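Local coordinates for AP endonuclease, family protein 2 (Mycobacterium smegmatis, PDB 5TNV) that binds magnesium in a xylose isomerase-like TIM barrel and may have endonuclease activity, at residues 48-59 with 85-96; 189-197 with 218-229. One frame throughout, in Å; residues are numbered along the deposited sequence.

From the N terminus, the chain first meets contact 1, where helix 51-63 and helix 83-95 pack side by side; this closes a loop of 25 residues that includes strand 68-70. Contact 2 follows entirely later: 189-197 runs through helix 203-213 to 218-229, a beta-alpha-beta unit with parallel neighbouring strands. The two loops are therefore in series, neither nesting nor crossing. The centres of contact 1 and contact 2 lie about 29 Å apart, and the two do not touch. Contact 1 joins two helices of the barrel's outer layer, whereas contact 2 joins two barrel strands, with the end of one and the loop after the other supplying two of the magnesium ligands.

Contact 1 of 2, residues 48-59 with 85-96; sequences DAPAGVWAKQLR and RIEEFRTVLADE
Arg85 brings one face of its guanidinium against the CZ2-CH2 corner of the Trp54 indole: bends at chi2 and chi3 turn the chain back, and Trp54 CH2 lies 3.5 Å from Arg85 CZ, over the centre of that guanidinium face. The planes are 35° apart, so this is a tilted contact. End-on, NH1 and NH2 both grip the carbonyl oxygen of Ala49, with Arg85 NH2 2.8 Å from Ala49 O; the donors come from one face of the carbonyl plane. NH1 also makes a salt bridge to Glu88 OE1, and a water joins that oxygen to Ala51 N in the first turn of the helix. The indole N-H of Trp54 goes to Ile46 O, just before the segment.

Farther along, Phe89 turns its edge toward the indole face in an offset edge-to-face pair, centroids 5.8 Å apart. Val92 is a knob in the hole formed by Ala51, Trp54, Ala55 and Leu58, its CG1 3.8 Å from Ala51 CB. Leu58 CD2 meets Leu93 CD1 at 4.1 Å, and both leucines also rest on Ile69 of strand 68-70.

At the far end Glu96, bent at chi2 (-59°), curls over Ala55 to Arg59, which grips it side-on: Arg59 NE to Glu96 OE1 and Arg59 NH2 to Glu96 OE2 are both 2.9 Å. Each oxygen is met on its syn side, with the donor tilted out of the carboxylate plane. The two helices, crossing at -34° with 9.3 Å between axes, thus enclose an apolar seam with an arginine bonded across at each end, Arg85 to a backbone carbonyl and Arg59 to a carboxylate.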
loop_
_atom_site.group_PDB
_atom_site.type_symbol
_atom_site.label_atom_id
_atom_site.label_comp_id
_atom_site.label_asym_id
_atom_site.label_seq_id
_atom_site.Cartn_x
_atom_site.Cartn_y
_atom_site.Cartn_z
ATOM N N ASP A 48 -7.524 -23.436 27.092
ATOM C CA ASP A 48 -7.555 -23.530 28.541
ATOM C C ASP A 48 -7.644 -22.179 29.191
ATOM O O ASP A 48 -7.673 -22.077 30.444
ATOM C CB ASP A 48 -6.314 -24.284 29.040
ATOM C CG ASP A 48 -6.219 -25.696 28.502
ATOM O OD1 ASP A 48 -7.260 -26.387 28.507
ATOM O OD2 ASP A 48 -5.124 -26.102 28.099
ATOM N N ALA A 49 -7.657 -21.077 28.441
ATOM C CA ALA A 49 -7.541 -19.741 29.041
ATOM C C ALA A 49 -8.835 -19.291 29.693
ATOM O O ALA A 49 -9.911 -19.686 29.273
ATOM C CB ALA A 49 -7.127 -18.747 27.956
ATOM N N PRO A 50 -8.753 -18.413 30.673
ATOM C CA PRO A 50 -9.981 -17.824 31.220
ATOM C C PRO A 50 -10.706 -17.044 30.116
ATOM O O PRO A 50 -10.113 -16.497 29.188
ATOM C CB PRO A 50 -9.451 -16.906 32.286
ATOM C CG PRO A 50 -8.060 -17.273 32.565
ATOM C CD PRO A 50 -7.537 -17.917 31.332
ATOM N N ALA A 51 -12.040 -17.000 30.272
ATOM C CA ALA A 51 -12.867 -16.360 29.251
ATOM C C ALA A 51 -12.428 -14.897 29.068
ATOM O O ALA A 51 -12.549 -14.335 27.995
ATOM C CB ALA A 51 -14.327 -16.539 29.574
ATOM N N GLY A 52 -11.957 -14.245 30.108
ATOM C CA GLY A 52 -11.504 -12.865 30.019
ATOM C C GLY A 52 -10.346 -12.660 29.068
ATOM O O GLY A 52 -10.181 -11.570 28.493
ATOM N N VAL A 53 -9.503 -13.662 28.883
ATOM C CA VAL A 53 -8.436 -13.629 27.919
ATOM C C VAL A 53 -9.028 -13.629 26.504
ATOM O O VAL A 53 -8.629 -12.821 25.647
ATOM C CB VAL A 53 -7.489 -14.790 28.160
ATOM C CG1 VAL A 53 -6.467 -14.940 27.053
ATOM C CG2 VAL A 53 -6.716 -14.566 29.468
ATOM N N TRP A 54 -9.954 -14.506 26.224
ATOM C CA TRP A 54 -10.669 -14.520 24.952
ATOM C C TRP A 54 -11.306 -13.167 24.727
ATOM O O TRP A 54 -11.290 -12.630 23.618
ATOM C CB TRP A 54 -11.743 -15.582 24.982
ATOM C CG TRP A 54 -11.289 -17.002 25.201
ATOM C CD1 TRP A 54 -10.064 -17.531 25.028
ATOM C CD2 TRP A 54 -12.114 -18.074 25.650
ATOM N NE1 TRP A 54 -10.061 -18.866 25.317
ATOM C CE2 TRP A 54 -11.310 -19.237 25.718
ATOM C CE3 TRP A 54 -13.451 -18.195 26.035
ATOM C CZ2 TRP A 54 -11.801 -20.476 26.122
ATOM C CZ3 TRP A 54 -13.930 -19.419 26.429
ATOM C CH2 TRP A 54 -13.122 -20.543 26.485
ATOM N N ALA A 55 -11.906 -12.605 25.758
ATOM C CA ALA A 55 -12.615 -11.331 25.637
ATOM C C ALA A 55 -11.698 -10.228 25.158
ATOM O O ALA A 55 -12.093 -9.399 24.349
ATOM C CB ALA A 55 -13.241 -10.925 26.965
ATOM N N LYS A 56 -10.475 -10.154 25.663
ATOM C CA LYS A 56 -9.556 -9.091 25.262
ATOM C C LYS A 56 -9.124 -9.246 23.807
ATOM O O LYS A 56 -8.855 -8.240 23.141
ATOM C CB LYS A 56 -8.397 -9.011 26.220
ATOM C CG LYS A 56 -8.781 -8.400 27.582
ATOM C CD LYS A 56 -7.638 -7.637 28.264
ATOM C CE LYS A 56 -7.915 -7.353 29.738
ATOM N NZ LYS A 56 -6.803 -7.787 30.635
ATOM N N GLN A 57 -9.026 -10.468 23.305
ATOM C CA GLN A 57 -8.712 -10.686 21.877
ATOM C C GLN A 57 -9.903 -10.250 21.033
ATOM O O GLN A 57 -9.725 -9.478 20.065
ATOM C CB GLN A 57 -8.354 -12.156 21.642
ATOM C CG GLN A 57 -7.093 -12.573 22.327
ATOM C CD GLN A 57 -6.830 -14.060 22.186
ATOM O OE1 GLN A 57 -7.730 -14.886 22.397
ATOM N NE2 GLN A 57 -5.602 -14.404 21.798
ATOM N N LEU A 58 -11.094 -10.688 21.388
ATOM C CA LEU A 58 -12.323 -10.303 20.699
ATOM C C LEU A 58 -12.479 -8.766 20.695
ATOM O O LEU A 58 -12.893 -8.167 19.705
ATOM C CB LEU A 58 -13.493 -10.961 21.354
ATOM C CG LEU A 58 -13.632 -12.456 21.103
ATOM C CD1 LEU A 58 -14.546 -13.090 22.145
ATOM C CD2 LEU A 58 -14.124 -12.736 19.665
ATOM N N ARG A 59 -12.138 -8.139 21.814
ATOM C CA ARG A 59 -12.283 -6.675 21.944
ATOM C C ARG A 59 -11.463 -5.949 20.889
ATOM O O ARG A 59 -11.898 -4.916 20.371
ATOM C CB ARG A 59 -11.840 -6.263 23.331
ATOM C CG ARG A 59 -12.215 -4.832 23.709
ATOM C CD ARG A 59 -11.900 -4.552 25.174
ATOM N NE ARG A 59 -12.703 -5.454 26.025
ATOM C CZ ARG A 59 -12.368 -5.816 27.256
ATOM N NH1 ARG A 59 -11.301 -5.322 27.843
ATOM N NH2 ARG A 59 -13.148 -6.643 27.923
ATOM N N ARG A 85 -17.882 -24.751 28.696
ATOM C CA ARG A 85 -16.922 -23.790 28.169
ATOM C C ARG A 85 -17.437 -23.118 26.910
ATOM O O ARG A 85 -17.142 -21.939 26.699
ATOM C CB ARG A 85 -15.554 -24.455 27.999
ATOM C CG ARG A 85 -14.880 -24.739 29.321
ATOM C CD ARG A 85 -14.193 -23.516 29.871
ATOM N NE ARG A 85 -12.915 -23.311 29.242
ATOM C CZ ARG A 85 -12.141 -22.241 29.357
ATOM N NH1 ARG A 85 -12.549 -21.173 29.987
ATOM N NH2 ARG A 85 -10.932 -22.247 28.803
ATOM N N ILE A 86 -18.232 -23.812 26.079
ATOM C CA ILE A 86 -18.927 -23.178 24.948
ATOM C C ILE A 86 -19.788 -22.046 25.464
ATOM O O ILE A 86 -19.826 -20.964 24.867
ATOM C CB ILE A 86 -19.722 -24.186 24.109
ATOM C CG1 ILE A 86 -18.778 -25.069 23.294
ATOM C CG2 ILE A 86 -20.791 -23.512 23.252
ATOM C CD1 ILE A 86 -18.074 -24.415 22.135
ATOM N N GLU A 87 -20.548 -22.257 26.551
ATOM C CA GLU A 87 -21.383 -21.189 27.057
ATOM C C GLU A 87 -20.563 -20.044 27.656
ATOM O O GLU A 87 -20.973 -18.891 27.484
ATOM C CB GLU A 87 -22.457 -21.740 28.029
ATOM C CG GLU A 87 -23.487 -22.659 27.411
ATOM C CD GLU A 87 -24.186 -22.070 26.179
ATOM O OE1 GLU A 87 -24.466 -20.845 26.231
ATOM O OE2 GLU A 87 -24.409 -22.827 25.197
ATOM N N GLU A 88 -19.410 -20.305 28.267
ATOM C CA GLU A 88 -18.518 -19.259 28.701
ATOM C C GLU A 88 -18.103 -18.391 27.500
ATOM O O GLU A 88 -18.075 -17.153 27.552
ATOM C CB GLU A 88 -17.293 -19.800 29.391
ATOM C CG GLU A 88 -17.360 -20.413 30.708
ATOM C CD GLU A 88 -16.095 -20.799 31.414
ATOM O OE1 GLU A 88 -15.099 -20.382 30.961
ATOM O OE2 GLU A 88 -16.194 -21.544 32.446
ATOM N N PHE A 89 -17.732 -19.080 26.412
ATOM C CA PHE A 89 -17.342 -18.411 25.181
ATOM C C PHE A 89 -18.480 -17.583 24.602
ATOM O O PHE A 89 -18.284 -16.440 24.203
ATOM C CB PHE A 89 -16.877 -19.501 24.196
ATOM C CG PHE A 89 -16.483 -18.930 22.848
ATOM C CD1 PHE A 89 -15.196 -18.489 22.596
ATOM C CD2 PHE A 89 -17.387 -18.842 21.826
ATOM C CE1 PHE A 89 -14.862 -17.969 21.335
ATOM C CE2 PHE A 89 -17.115 -18.294 20.592
ATOM C CZ PHE A 89 -15.818 -17.827 20.358
ATOM N N ARG A 90 -19.680 -18.172 24.544
ATOM C CA ARG A 90 -20.834 -17.495 23.990
ATOM C C ARG A 90 -21.088 -16.178 24.717
ATOM O O ARG A 90 -21.435 -15.137 24.122
ATOM C CB ARG A 90 -22.078 -18.371 24.024
ATOM C CG ARG A 90 -23.182 -17.969 23.066
ATOM C CD ARG A 90 -24.376 -18.872 23.225
ATOM N NE ARG A 90 -24.167 -20.338 23.137
ATOM C CZ ARG A 90 -24.063 -20.983 21.971
ATOM N NH1 ARG A 90 -24.046 -20.375 20.807
ATOM N NH2 ARG A 90 -23.905 -22.274 21.929
ATOM N N THR A 91 -20.937 -16.186 26.062
ATOM C CA THR A 91 -21.164 -15.011 26.873
ATOM C C THR A 91 -20.150 -13.896 26.507
ATOM O O THR A 91 -20.553 -12.763 26.306
ATOM C CB THR A 91 -21.051 -15.344 28.348
ATOM O OG1 THR A 91 -22.120 -16.258 28.630
ATOM C CG2 THR A 91 -21.250 -14.132 29.220
ATOM N N VAL A 92 -18.859 -14.249 26.425
ATOM C CA VAL A 92 -17.894 -13.160 26.118
ATOM C C VAL A 92 -18.016 -12.694 24.689
ATOM O O VAL A 92 -17.844 -11.495 24.437
ATOM C CB VAL A 92 -16.446 -13.481 26.500
ATOM C CG1 VAL A 92 -16.317 -13.681 28.005
ATOM C CG2 VAL A 92 -15.888 -14.653 25.789
ATOM N N LEU A 93 -18.372 -13.570 23.752
ATOM C CA LEU A 93 -18.621 -13.148 22.380
ATOM C C LEU A 93 -19.705 -12.064 22.331
ATOM O O LEU A 93 -19.497 -11.006 21.713
ATOM C CB LEU A 93 -19.012 -14.403 21.587
ATOM C CG LEU A 93 -19.313 -14.173 20.100
ATOM C CD1 LEU A 93 -18.055 -13.819 19.330
ATOM C CD2 LEU A 93 -20.013 -15.407 19.535
ATOM N N ALA A 94 -20.818 -12.299 23.003
ATOM C CA ALA A 94 -21.900 -11.318 23.080
ATOM C C ALA A 94 -21.477 -10.064 23.832
ATOM O O ALA A 94 -21.794 -8.950 23.386
ATOM C CB ALA A 94 -23.145 -11.957 23.712
ATOM N N ASP A 95 -20.784 -10.240 24.965
ATOM C CA ASP A 95 -20.378 -9.095 25.766
ATOM C C ASP A 95 -19.478 -8.148 24.982
ATOM O O ASP A 95 -19.502 -6.924 25.193
ATOM C CB ASP A 95 -19.697 -9.545 27.015
ATOM C CG ASP A 95 -19.555 -8.540 28.131
ATOM O OD1 ASP A 95 -20.335 -7.555 28.238
ATOM O OD2 ASP A 95 -18.640 -8.719 28.968
ATOM N N GLU A 96 -18.652 -8.711 24.098
ATOM C CA GLU A 96 -17.730 -7.918 23.297
ATOM C C GLU A 96 -18.332 -7.436 21.994
ATOM O O GLU A 96 -17.655 -6.788 21.182
ATOM C CB GLU A 96 -16.424 -8.701 23.064
ATOM C CG GLU A 96 -15.680 -8.987 24.366
ATOM C CD GLU A 96 -15.267 -7.816 25.200
ATOM O OE1 GLU A 96 -14.972 -6.726 24.671
ATOM O OE2 GLU A 96 -15.197 -8.008 26.451
HETATM O O HOH W 1 -13.198 -18.604 32.392
#

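Contact 2 of 2, residues 189-197 with 218-229; sequences QLSLEMYED and VGLNPDLGNLVR
Glu193 and Asp223 each set CG anti to the backbone N (chi1 -177° and -172°), which lays their carboxylates side by side, pointing the same way. Glu193 OE2 and Asp223 OD2 approach to 3.1 Å because both bind the magnesium ion, with His252 as the third protein ligand and Asn139 as a further polar neighbour of Glu193. Asp223 OD1 is held by a salt bridge to Lys254, which also bonds Asn226 OD1.

Behind these groups the parallel strands pair in register from Leu190-Val218 to Glu193-Asn221. Gly219 N bonds to Leu190 O (3.0 Å) and Leu192 N to Gly219 O (2.9 Å), and beyond the strand Met194 N bonds to Asn221 O. On the opposite sheet face from Glu193, Leu192 CG packs 3.8 Å from Val218 CG1 under helices 169-185 and 203-213.

Past the strands, Asn226 ND2 donates to Met194 O at 2.9 Å, in the planes of both its own amide and the carbonyl. Met194 CE lies against Leu224 CD2 (3.5 Å). Glu196 bends at chi2 and offers the syn lone pair of OE2 to Arg229 NH2 (2.8 Å), while its OE1 sits over the centre of the Tyr195 ring.

The pairing therefore puts two carboxylates at the end of one strand and just beyond the end of its neighbour, the side where TIM barrels carry their active sites; the metal and Lys254 probably offset their mutual repulsion.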
loop_
_atom_site.group_PDB
_atom_site.type_symbol
_atom_site.label_atom_id
_atom_site.label_comp_id
_atom_site.label_asym_id
_atom_site.label_seq_id
_atom_site.Cartn_x
_atom_site.Cartn_y
_atom_site.Cartn_z
ATOM N N GLN A 189 -24.825 -24.357 4.968
ATOM C CA GLN A 189 -24.088 -24.977 3.875
ATOM C C GLN A 189 -22.634 -25.199 4.247
ATOM O O GLN A 189 -22.083 -24.517 5.146
ATOM C CB GLN A 189 -24.177 -24.165 2.589
ATOM C CG GLN A 189 -25.582 -24.022 2.059
ATOM C CD GLN A 189 -25.632 -23.342 0.692
ATOM O OE1 GLN A 189 -24.683 -23.301 -0.044
ATOM N NE2 GLN A 189 -26.799 -22.852 0.358
ATOM N N LEU A 190 -22.019 -26.147 3.535
ATOM C CA LEU A 190 -20.579 -26.386 3.536
ATOM C C LEU A 190 -19.928 -25.606 2.390
ATOM O O LEU A 190 -20.507 -25.590 1.291
ATOM C CB LEU A 190 -20.319 -27.875 3.366
ATOM C CG LEU A 190 -18.856 -28.323 3.557
ATOM C CD1 LEU A 190 -18.514 -28.309 5.031
ATOM C CD2 LEU A 190 -18.683 -29.687 2.931
ATOM N N SER A 191 -18.776 -25.029 2.632
ATOM C CA SER A 191 -18.002 -24.391 1.581
ATOM C C SER A 191 -16.623 -25.061 1.497
ATOM O O SER A 191 -16.080 -25.495 2.507
ATOM C CB SER A 191 -17.857 -22.895 1.807
ATOM O OG SER A 191 -17.441 -22.247 0.614
ATOM N N LEU A 192 -16.104 -25.115 0.266
ATOM C CA LEU A 192 -14.827 -25.720 -0.055
ATOM C C LEU A 192 -13.827 -24.674 -0.506
ATOM O O LEU A 192 -13.997 -24.018 -1.525
ATOM C CB LEU A 192 -14.979 -26.748 -1.189
ATOM C CG LEU A 192 -16.105 -27.784 -1.022
ATOM C CD1 LEU A 192 -16.144 -28.678 -2.250
ATOM C CD2 LEU A 192 -15.907 -28.586 0.267
ATOM N N GLU A 193 -12.782 -24.491 0.315
ATOM C CA GLU A 193 -11.817 -23.411 0.115
ATOM C C GLU A 193 -10.780 -23.760 -0.944
ATOM O O GLU A 193 -9.941 -24.660 -0.755
ATOM C CB GLU A 193 -11.147 -23.088 1.465
ATOM C CG GLU A 193 -10.179 -21.948 1.394
ATOM C CD GLU A 193 -9.591 -21.610 2.769
ATOM O OE1 GLU A 193 -10.114 -22.087 3.789
ATOM O OE2 GLU A 193 -8.601 -20.810 2.803
ATOM N N MET A 194 -10.788 -22.993 -2.031
ATOM C CA MET A 194 -9.759 -23.158 -3.052
ATOM C C MET A 194 -8.401 -22.815 -2.484
ATOM O O MET A 194 -8.237 -21.789 -1.813
ATOM C CB MET A 194 -10.086 -22.287 -4.268
ATOM C CG MET A 194 -11.336 -22.739 -4.996
ATOM S SD MET A 194 -11.775 -21.790 -6.445
ATOM C CE MET A 194 -10.306 -22.046 -7.465
ATOM N N TYR A 195 -7.413 -23.649 -2.786
ATOM C CA TYR A 195 -6.062 -23.552 -2.212
ATOM C C TYR A 195 -5.148 -24.331 -3.159
ATOM O O TYR A 195 -5.516 -25.403 -3.657
ATOM C CB TYR A 195 -6.033 -24.044 -0.777
ATOM C CG TYR A 195 -4.692 -23.916 -0.072
ATOM C CD1 TYR A 195 -3.677 -24.848 -0.315
ATOM C CD2 TYR A 195 -4.426 -22.894 0.808
ATOM C CE1 TYR A 195 -2.445 -24.763 0.285
ATOM C CE2 TYR A 195 -3.201 -22.814 1.463
ATOM C CZ TYR A 195 -2.229 -23.721 1.198
ATOM O OH TYR A 195 -1.017 -23.645 1.873
ATOM N N GLU A 196 -3.960 -23.824 -3.367
ATOM C CA GLU A 196 -2.983 -24.396 -4.293
ATOM C C GLU A 196 -2.603 -25.824 -3.938
ATOM O O GLU A 196 -2.482 -26.242 -2.782
ATOM C CB GLU A 196 -1.743 -23.493 -4.324
ATOM C CG GLU A 196 -1.072 -23.220 -2.991
ATOM C CD GLU A 196 -1.593 -22.038 -2.201
ATOM O OE1 GLU A 196 -2.775 -21.685 -2.301
ATOM O OE2 GLU A 196 -0.796 -21.416 -1.425
ATOM N N ASP A 197 -2.374 -26.583 -5.005
ATOM C CA ASP A 197 -1.805 -27.936 -4.902
ATOM C C ASP A 197 -2.782 -28.919 -4.286
ATOM O O ASP A 197 -2.360 -29.982 -3.798
ATOM C CB ASP A 197 -0.452 -27.939 -4.194
ATOM C CG ASP A 197 0.549 -26.947 -4.751
ATOM O OD1 ASP A 197 0.615 -26.797 -6.007
ATOM O OD2 ASP A 197 1.252 -26.297 -3.939
ATOM N N VAL A 218 -23.485 -27.770 -0.763
ATOM C CA VAL A 218 -22.033 -27.565 -0.836
ATOM C C VAL A 218 -21.750 -26.546 -1.929
ATOM O O VAL A 218 -22.413 -26.542 -2.982
ATOM C CB VAL A 218 -21.297 -28.885 -1.113
ATOM C CG1 VAL A 218 -19.782 -28.641 -1.079
ATOM C CG2 VAL A 218 -21.676 -29.969 -0.089
ATOM N N GLY A 219 -20.798 -25.667 -1.702
ATOM C CA GLY A 219 -20.390 -24.678 -2.714
ATOM C C GLY A 219 -18.903 -24.394 -2.541
ATOM O O GLY A 219 -18.248 -24.906 -1.636
ATOM N N LEU A 220 -18.399 -23.593 -3.475
ATOM C CA LEU A 220 -17.002 -23.160 -3.434
ATOM C C LEU A 220 -16.827 -21.910 -2.574
ATOM O O LEU A 220 -17.711 -21.061 -2.471
ATOM C CB LEU A 220 -16.467 -22.876 -4.847
ATOM C CG LEU A 220 -16.401 -24.050 -5.793
ATOM C CD1 LEU A 220 -15.918 -23.551 -7.164
ATOM C CD2 LEU A 220 -15.479 -25.129 -5.237
ATOM N N ASN A 221 -15.603 -21.777 -2.072
ATOM C CA ASN A 221 -15.086 -20.560 -1.442
ATOM C C ASN A 221 -13.908 -20.134 -2.328
ATOM O O ASN A 221 -12.817 -20.737 -2.242
ATOM C CB ASN A 221 -14.665 -20.836 -0.009
ATOM C CG ASN A 221 -13.809 -19.741 0.570
ATOM O OD1 ASN A 221 -13.657 -18.659 -0.009
ATOM N ND2 ASN A 221 -13.238 -20.009 1.741
ATOM N N PRO A 222 -14.093 -19.153 -3.194
ATOM C CA PRO A 222 -13.112 -18.772 -4.190
ATOM C C PRO A 222 -12.054 -17.839 -3.583
ATOM O O PRO A 222 -12.001 -16.642 -3.887
ATOM C CB PRO A 222 -13.949 -18.107 -5.278
ATOM C CG PRO A 222 -15.021 -17.410 -4.506
ATOM C CD PRO A 222 -15.342 -18.361 -3.372
ATOM N N ASP A 223 -11.188 -18.414 -2.729
ATOM C CA ASP A 223 -10.135 -17.644 -2.038
ATOM C C ASP A 223 -8.975 -17.476 -3.012
ATOM O O ASP A 223 -7.896 -18.049 -2.824
ATOM C CB ASP A 223 -9.739 -18.351 -0.770
ATOM C CG ASP A 223 -8.811 -17.557 0.124
ATOM O OD1 ASP A 223 -8.413 -16.412 -0.224
ATOM O OD2 ASP A 223 -8.466 -18.094 1.214
ATOM N N LEU A 224 -9.220 -16.703 -4.074
ATOM C CA LEU A 224 -8.258 -16.682 -5.181
ATOM C C LEU A 224 -7.026 -15.864 -4.840
ATOM O O LEU A 224 -6.016 -15.994 -5.578
ATOM C CB LEU A 224 -8.904 -16.252 -6.494
ATOM C CG LEU A 224 -10.071 -17.116 -6.951
ATOM C CD1 LEU A 224 -10.481 -16.753 -8.368
ATOM C CD2 LEU A 224 -9.780 -18.595 -6.827
ATOM N N GLY A 225 -7.010 -15.104 -3.774
ATOM C CA GLY A 225 -5.749 -14.564 -3.294
ATOM C C GLY A 225 -4.712 -15.679 -3.059
ATOM O O GLY A 225 -3.522 -15.433 -3.254
ATOM N N ASN A 226 -5.158 -16.857 -2.657
ATOM C CA ASN A 226 -4.251 -17.967 -2.466
ATOM C C ASN A 226 -3.438 -18.274 -3.746
ATOM O O ASN A 226 -2.298 -18.710 -3.663
ATOM C CB ASN A 226 -4.982 -19.228 -2.044
ATOM C CG ASN A 226 -5.567 -19.157 -0.657
ATOM O OD1 ASN A 226 -5.082 -18.367 0.190
ATOM N ND2 ASN A 226 -6.565 -19.966 -0.379
ATOM N N LEU A 227 -4.057 -18.088 -4.897
ATOM C CA LEU A 227 -3.443 -18.324 -6.193
ATOM C C LEU A 227 -2.707 -17.139 -6.720
ATOM O O LEU A 227 -1.599 -17.275 -7.313
ATOM C CB LEU A 227 -4.479 -18.820 -7.205
ATOM C CG LEU A 227 -5.278 -20.071 -6.797
ATOM C CD1 LEU A 227 -6.155 -20.514 -7.941
ATOM C CD2 LEU A 227 -4.384 -21.187 -6.290
ATOM N N VAL A 228 -3.258 -15.910 -6.606
ATOM C CA VAL A 228 -2.650 -14.706 -7.160
ATOM C C VAL A 228 -1.268 -14.456 -6.567
ATOM O O VAL A 228 -0.388 -13.891 -7.239
ATOM C CB VAL A 228 -3.613 -13.523 -6.939
ATOM C CG1 VAL A 228 -2.966 -12.173 -7.182
ATOM C CG2 VAL A 228 -4.887 -13.699 -7.760
ATOM N N ARG A 229 -1.026 -14.866 -5.320
ATOM C CA ARG A 229 0.273 -14.634 -4.662
ATOM C C ARG A 229 1.357 -15.519 -5.227
ATOM O O ARG A 229 2.550 -15.265 -4.931
ATOM C CB ARG A 229 0.121 -14.889 -3.167
ATOM C CG ARG A 229 -0.093 -16.369 -2.782
ATOM C CD ARG A 229 -0.709 -16.488 -1.425
ATOM N NE ARG A 229 -1.001 -17.872 -1.072
ATOM C CZ ARG A 229 -1.615 -18.218 0.055
ATOM N NH1 ARG A 229 -1.897 -17.314 0.979
ATOM N NH2 ARG A 229 -1.921 -19.509 0.246
HETATM O O HOH W 2 -24.173 -23.934 -2.796
#